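Probable FAD-dependent oxidoreductase PA4991 (PDB 5EZ7) binds one FAD per monomer and probably works as an oxidoreductase of the DAO family, although its physiological substrate is unknown. Local coordinates at residues H230-A236 against A308-R314; T259-R263 against E384-E388. One frame throughout, in Å; residues are numbered along the deposited sequence.

Interaction 1: H230-A236 against A308-R314; sequences HMVMVKA and AQWATLR. With FAD (flavin-adenine dinucleotide), chain B.
The pairing of an edge strand with its inner neighbour shows how a backbone ladder satisfies alternate residues. Here 230-236 and 309-314 run antiparallel, their axes 4.5 Å apart at closest and their directions 155° apart, both in extended conformation. Three hydrogen-bonded pairs form the ladder: Met231 N to Leu313 O and Leu313 N to Met231 O (2.8 Å each), Met233 N to Ala311 O (2.8 Å) and Ala311 N to Met233 O (3.0 Å), then Lys235 N to Gln309 O (2.7 Å) and Gln309 N to Lys235 O (2.8 Å). On the inner strand, His230, Val232 and Val234 bond through their backbones to Ala276, Leu271 and Trp269. Their side chains share a face with Arg314, Thr312 and Trp310; Val232 and Thr312 pack on helix 285-299, and Trp310 makes a cation-pi contact with Arg293. With chi1 t, His230 shares a hydrogen bond between NE2 and Thr312 OG1 (2.8 Å, either could donate), and ND1 hydrogen-bonds Gly280 O. The Arg314 guanidinium lies flat on the imidazole, centres 3.9 Å apart, planes at 29°. Val234 CG1 sits 3.7 Å from the centroid of the six-membered ring of Trp310, a CH-pi contact. On the opposite face Met233 CE touches Ala311 CB at 4.1 Å, and Lys235 NZ forms a salt bridge with Asp264. The chemistry thus holds His230 at both ring nitrogens, while Met231 CG meets FAD C7M at 3.6 Å, offering the flavin's dimethylbenzene end a thioether side chain.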
# COMPACT_ATOMS: atom_id res chain seq x y z
N HIS A 230 -13.32 8.69 -1.60
CA HIS A 230 -14.06 8.59 -2.90
C HIS A 230 -13.16 9.05 -4.05
O HIS A 230 -13.18 10.22 -4.46
CB HIS A 230 -15.31 9.46 -2.88
CG HIS A 230 -16.34 9.09 -3.91
ND1 HIS A 230 -17.56 9.72 -3.98
CD2 HIS A 230 -16.36 8.13 -4.86
CE1 HIS A 230 -18.29 9.17 -4.93
NE2 HIS A 230 -17.59 8.19 -5.48
N MET A 231 -12.37 8.11 -4.56
CA MET A 231 -11.40 8.39 -5.61
C MET A 231 -12.11 8.43 -6.95
O MET A 231 -13.11 7.75 -7.13
CB MET A 231 -10.36 7.27 -5.67
CG MET A 231 -9.57 7.01 -4.39
SD MET A 231 -8.58 8.39 -3.81
CE MET A 231 -7.28 8.32 -5.05
N VAL A 232 -11.57 9.22 -7.90
CA VAL A 232 -12.14 9.40 -9.22
C VAL A 232 -11.12 8.91 -10.24
O VAL A 232 -9.94 9.12 -10.08
CB VAL A 232 -12.49 10.87 -9.50
CG1 VAL A 232 -13.16 11.02 -10.86
CG2 VAL A 232 -13.45 11.38 -8.45
N MET A 233 -11.59 8.24 -11.29
CA MET A 233 -10.70 7.78 -12.37
C MET A 233 -11.23 8.38 -13.70
O MET A 233 -12.44 8.30 -13.96
CB MET A 233 -10.69 6.25 -12.49
CG MET A 233 -10.06 5.50 -11.33
SD MET A 233 -10.24 3.69 -11.37
CE MET A 233 -11.94 3.49 -10.95
N VAL A 234 -10.33 8.97 -14.50
CA VAL A 234 -10.65 9.40 -15.87
C VAL A 234 -9.79 8.62 -16.85
O VAL A 234 -8.57 8.59 -16.70
CB VAL A 234 -10.31 10.88 -16.14
CG1 VAL A 234 -11.08 11.38 -17.34
CG2 VAL A 234 -10.59 11.71 -14.94
N LYS A 235 -10.42 8.05 -17.87
CA LYS A 235 -9.72 7.33 -18.92
C LYS A 235 -9.90 7.98 -20.32
O LYS A 235 -10.99 8.19 -20.77
CB LYS A 235 -10.21 5.89 -18.94
CG LYS A 235 -9.50 5.06 -20.00
CD LYS A 235 -9.69 3.55 -19.81
CE LYS A 235 -8.99 2.85 -20.99
NZ LYS A 235 -9.25 1.40 -21.09
N ALA A 236 -8.81 8.27 -21.00
CA ALA A 236 -8.85 8.83 -22.32
C ALA A 236 -7.55 8.61 -23.05
O ALA A 236 -6.52 8.39 -22.46
CB ALA A 236 -9.14 10.31 -22.21
N ALA A 308 -13.64 11.13 -22.75
CA ALA A 308 -13.11 10.39 -21.64
C ALA A 308 -14.18 9.51 -21.04
O ALA A 308 -15.36 9.83 -21.08
CB ALA A 308 -12.57 11.32 -20.60
N GLN A 309 -13.76 8.39 -20.47
CA GLN A 309 -14.65 7.65 -19.59
C GLN A 309 -14.31 7.99 -18.14
O GLN A 309 -13.15 8.28 -17.85
CB GLN A 309 -14.49 6.15 -19.79
CG GLN A 309 -14.84 5.65 -21.18
CD GLN A 309 -14.40 4.22 -21.25
OE1 GLN A 309 -13.26 3.94 -21.61
NE2 GLN A 309 -15.23 3.31 -20.76
N TRP A 310 -15.33 7.92 -17.28
CA TRP A 310 -15.28 8.36 -15.90
C TRP A 310 -15.86 7.30 -14.99
O TRP A 310 -16.92 6.75 -15.27
CB TRP A 310 -16.14 9.60 -15.71
CG TRP A 310 -15.72 10.75 -16.51
CD1 TRP A 310 -16.09 11.03 -17.82
CD2 TRP A 310 -14.89 11.84 -16.09
NE1 TRP A 310 -15.52 12.21 -18.22
CE2 TRP A 310 -14.78 12.72 -17.18
CE3 TRP A 310 -14.23 12.15 -14.90
CZ2 TRP A 310 -14.02 13.88 -17.12
CZ3 TRP A 310 -13.48 13.31 -14.84
CH2 TRP A 310 -13.38 14.16 -15.94
N ALA A 311 -15.18 7.05 -13.89
CA ALA A 311 -15.68 6.16 -12.85
C ALA A 311 -15.20 6.66 -11.49
O ALA A 311 -14.32 7.52 -11.40
CB ALA A 311 -15.16 4.75 -13.11
N THR A 312 -15.76 6.14 -10.42
CA THR A 312 -15.26 6.44 -9.09
C THR A 312 -15.06 5.16 -8.32
O THR A 312 -15.53 4.09 -8.72
CB THR A 312 -16.16 7.39 -8.32
OG1 THR A 312 -17.24 6.66 -7.75
CG2 THR A 312 -16.65 8.53 -9.24
N LEU A 313 -14.34 5.29 -7.21
CA LEU A 313 -14.03 4.17 -6.38
C LEU A 313 -14.10 4.56 -4.90
O LEU A 313 -13.45 5.52 -4.49
CB LEU A 313 -12.62 3.76 -6.72
CG LEU A 313 -12.01 2.64 -5.91
CD1 LEU A 313 -12.69 1.32 -6.29
CD2 LEU A 313 -10.54 2.59 -6.20
N ARG A 314 -14.90 3.81 -4.13
CA ARG A 314 -15.04 4.01 -2.68
C ARG A 314 -14.15 2.98 -2.03
O ARG A 314 -14.18 1.81 -2.40
CB ARG A 314 -16.49 3.84 -2.25
CG ARG A 314 -17.47 4.52 -3.20
CD ARG A 314 -18.89 4.67 -2.63
NE ARG A 314 -18.84 5.86 -1.83
CZ ARG A 314 -19.46 7.02 -2.03
NH1 ARG A 314 -20.36 7.22 -2.98
NH2 ARG A 314 -19.19 8.01 -1.18
PA FAD B . -3.95 -3.98 2.55
O1A FAD B . -3.30 -3.57 1.27
O2A FAD B . -5.39 -3.66 2.82
O5B FAD B . -3.71 -5.54 2.68
C5B FAD B . -4.38 -6.33 3.65
C4B FAD B . -4.46 -7.73 3.06
O4B FAD B . -4.95 -8.63 4.06
C3B FAD B . -5.41 -7.77 1.85
O3B FAD B . -4.74 -8.30 0.70
C2B FAD B . -6.53 -8.67 2.33
O2B FAD B . -7.13 -9.47 1.31
C1B FAD B . -5.86 -9.51 3.42
N9A FAD B . -6.80 -10.02 4.42
C8A FAD B . -7.80 -9.34 5.01
N7A FAD B . -8.45 -10.14 5.87
C5A FAD B . -7.86 -11.34 5.85
C6A FAD B . -8.08 -12.62 6.54
N6A FAD B . -9.08 -12.72 7.43
N1A FAD B . -7.26 -13.65 6.26
C2A FAD B . -6.26 -13.52 5.36
N3A FAD B . -6.00 -12.38 4.70
C4A FAD B . -6.77 -11.27 4.90
N1 FAD B . 0.07 5.39 0.84
C2 FAD B . 1.16 5.98 0.31
O2 FAD B . 2.25 5.89 0.93
N3 FAD B . 1.13 6.67 -0.84
C4 FAD B . 0.02 6.82 -1.55
O4 FAD B . 0.01 7.44 -2.63
C4X FAD B . -1.22 6.20 -1.05
N5 FAD B . -2.38 6.32 -1.72
C5X FAD B . -3.50 5.74 -1.26
C6 FAD B . -4.68 5.88 -1.99
C7 FAD B . -5.85 5.30 -1.55
C7M FAD B . -7.10 5.44 -2.37
C8 FAD B . -5.85 4.50 -0.30
C8M FAD B . -7.10 3.83 0.23
C9 FAD B . -4.68 4.38 0.43
C9A FAD B . -3.49 4.97 0.01
N10 FAD B . -2.27 4.86 0.74
C10 FAD B . -1.12 5.45 0.22
C1' FAD B . -2.18 4.09 1.97
C2' FAD B . -1.86 2.65 1.61
O2' FAD B . -2.65 2.20 0.51
C3' FAD B . -2.04 1.74 2.82
O3' FAD B . -1.45 2.37 3.97
C4' FAD B . -1.37 0.39 2.58
O4' FAD B . -1.54 -0.06 1.23
C5' FAD B . -1.94 -0.68 3.50
O5' FAD B . -1.17 -1.88 3.34
P FAD B . -1.64 -3.20 4.12
O1P FAD B . -0.88 -4.37 3.57
O2P FAD B . -1.56 -2.87 5.57
O3P FAD B . -3.21 -3.28 3.79

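Interaction 2: T259-R263 against E384-E388; sequences THPTR and EPAWE
A salt-bridge network and an aromatic contact join the short C-terminal helix 386-389, and the residues leading into it, to the end of strand 255-261 and the turn after it, in the large mixed sheet of this DAO-family fold. Strand geometry lasts through Pro261; Thr262 and Arg263 then leave the sheet, Arg263 with helix-like angles (-56/-33). In the partner segment Pro385 occupies the N-cap position, and Glu388 N bonds back to Pro385 O at 3.1 Å. Trp387 and Glu388 both direct their CA-to-CB bonds toward the other segment. The closest CA atoms, those of Thr262 and Glu388, are 6.8 Å apart. The His260 side chain (chi1 m) lies over a face of the Trp387 indole (chi1 32°) in an oblique pair: the imidazole and six-membered ring centroids are 4.1 Å apart, planes inclined at 31°, and His260 CB makes a CH-pi contact 3.7 Å from the five-membered ring centroid. The imidazole's NE2 is held by Thr258 OG1, and Thr262 OG1 by Asp264. Glu388, m at both chi1 and chi2, turns its carboxylate to the 262-263 backbone, where OE1 accepts Arg263 N at 2.8 Å. Arg263 (chi1 m, chi2 t, chi3 -123°) carries its guanidinium to both glutamates. Glu388 OE2 lies 3.1 Å from NH1 of Arg263, well out of the guanidinium plane, a salt bridge of charge alone. The second is directed: Arg263 NH2 donates to Glu384 OE1 at 3.0 Å, at the guanidinium edge.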
# COMPACT_ATOMS: atom_id res chain seq x y z
N THR A 259 -0.87 9.21 -12.95
CA THR A 259 -1.22 8.65 -14.27
C THR A 259 -0.87 7.16 -14.36
O THR A 259 0.25 6.77 -14.05
CB THR A 259 -0.54 9.43 -15.41
OG1 THR A 259 -0.93 10.79 -15.29
CG2 THR A 259 -0.97 8.89 -16.83
N HIS A 260 -1.81 6.36 -14.84
CA HIS A 260 -1.67 4.91 -14.93
C HIS A 260 -1.94 4.37 -16.37
O HIS A 260 -3.07 4.37 -16.81
CB HIS A 260 -2.57 4.26 -13.89
CG HIS A 260 -2.38 4.84 -12.52
ND1 HIS A 260 -1.50 4.30 -11.59
CD2 HIS A 260 -2.91 5.94 -11.93
CE1 HIS A 260 -1.50 5.04 -10.50
NE2 HIS A 260 -2.34 6.04 -10.68
N PRO A 261 -0.89 3.92 -17.09
CA PRO A 261 -1.07 3.28 -18.41
C PRO A 261 -1.99 2.07 -18.36
O PRO A 261 -1.99 1.36 -17.39
CB PRO A 261 0.35 2.83 -18.77
CG PRO A 261 1.25 3.73 -18.00
CD PRO A 261 0.54 3.92 -16.70
N THR A 262 -2.78 1.87 -19.41
CA THR A 262 -3.65 0.71 -19.46
C THR A 262 -3.19 -0.22 -20.54
O THR A 262 -2.46 0.19 -21.44
CB THR A 262 -5.14 1.08 -19.61
OG1 THR A 262 -5.35 1.96 -20.73
CG2 THR A 262 -5.61 1.75 -18.38
N ARG A 263 -3.60 -1.48 -20.43
CA ARG A 263 -3.19 -2.52 -21.43
C ARG A 263 -3.54 -2.21 -22.86
O ARG A 263 -2.82 -2.60 -23.73
CB ARG A 263 -3.76 -3.90 -21.08
CG ARG A 263 -2.88 -4.68 -20.12
CD ARG A 263 -3.48 -6.03 -19.75
NE ARG A 263 -3.63 -6.12 -18.28
CZ ARG A 263 -4.77 -6.00 -17.59
NH1 ARG A 263 -5.94 -5.80 -18.20
NH2 ARG A 263 -4.74 -6.10 -16.25
N GLU A 384 -5.88 -7.18 -9.75
CA GLU A 384 -5.80 -6.21 -10.82
C GLU A 384 -6.07 -4.80 -10.29
O GLU A 384 -6.84 -4.63 -9.38
CB GLU A 384 -6.82 -6.50 -11.91
CG GLU A 384 -6.67 -7.87 -12.58
CD GLU A 384 -7.47 -7.98 -13.88
OE1 GLU A 384 -7.16 -7.24 -14.86
OE2 GLU A 384 -8.39 -8.84 -13.93
N PRO A 385 -5.43 -3.79 -10.86
CA PRO A 385 -5.80 -2.42 -10.51
C PRO A 385 -7.22 -2.07 -10.96
O PRO A 385 -7.67 -2.59 -11.94
CB PRO A 385 -4.78 -1.60 -11.26
CG PRO A 385 -4.40 -2.44 -12.44
CD PRO A 385 -4.41 -3.83 -11.92
N ALA A 386 -7.92 -1.22 -10.23
CA ALA A 386 -9.33 -0.80 -10.57
C ALA A 386 -9.52 -0.19 -12.00
O ALA A 386 -10.51 -0.43 -12.67
CB ALA A 386 -9.82 0.17 -9.51
N TRP A 387 -8.52 0.53 -12.47
CA TRP A 387 -8.52 1.05 -13.84
C TRP A 387 -8.59 -0.02 -14.95
O TRP A 387 -9.07 0.30 -16.07
CB TRP A 387 -7.35 2.02 -14.13
CG TRP A 387 -6.08 1.82 -13.43
CD1 TRP A 387 -4.97 1.25 -13.92
CD2 TRP A 387 -5.76 2.29 -12.13
NE1 TRP A 387 -3.98 1.28 -12.97
CE2 TRP A 387 -4.44 1.93 -11.87
CE3 TRP A 387 -6.47 2.96 -11.14
CZ2 TRP A 387 -3.82 2.19 -10.66
CZ3 TRP A 387 -5.85 3.24 -9.95
CH2 TRP A 387 -4.55 2.85 -9.72
N GLU A 388 -8.15 -1.25 -14.69
CA GLU A 388 -8.40 -2.32 -15.64
C GLU A 388 -9.79 -2.92 -15.46
O GLU A 388 -10.44 -3.26 -16.43
CB GLU A 388 -7.29 -3.38 -15.65
CG GLU A 388 -5.93 -2.82 -16.13
CD GLU A 388 -5.88 -2.41 -17.62
OE1 GLU A 388 -4.91 -1.68 -17.99
OE2 GLU A 388 -6.77 -2.80 -18.45

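How the interactions relate
Both interactions reach one mixed sheet, in which strand 267-272 separates 224-236 from 255-261, and their centres are 11 Å apart. Helix 386-389 joins them across a sheet face: Met233 SD of interaction 1 packs 3.8 Å from Trp387 N of interaction 2, and Leu313 CD2 lies 4.2 Å from Ala386 CB. At the C-terminal ends of the two strands, Lys235 CE comes within 3.8 Å of Thr262 OG1, and Asp264 serves both residues. Tyr270 touches Met231, Met233 and Leu313 and meets Trp387 edge-to-face. Interaction 1 touches FAD directly, whereas the Trp387 side chain stays about 8 Å from it; the side chain of FAD-binding Gln50 is about 4 Å from that of Met231 and about 5 Å from that of His260.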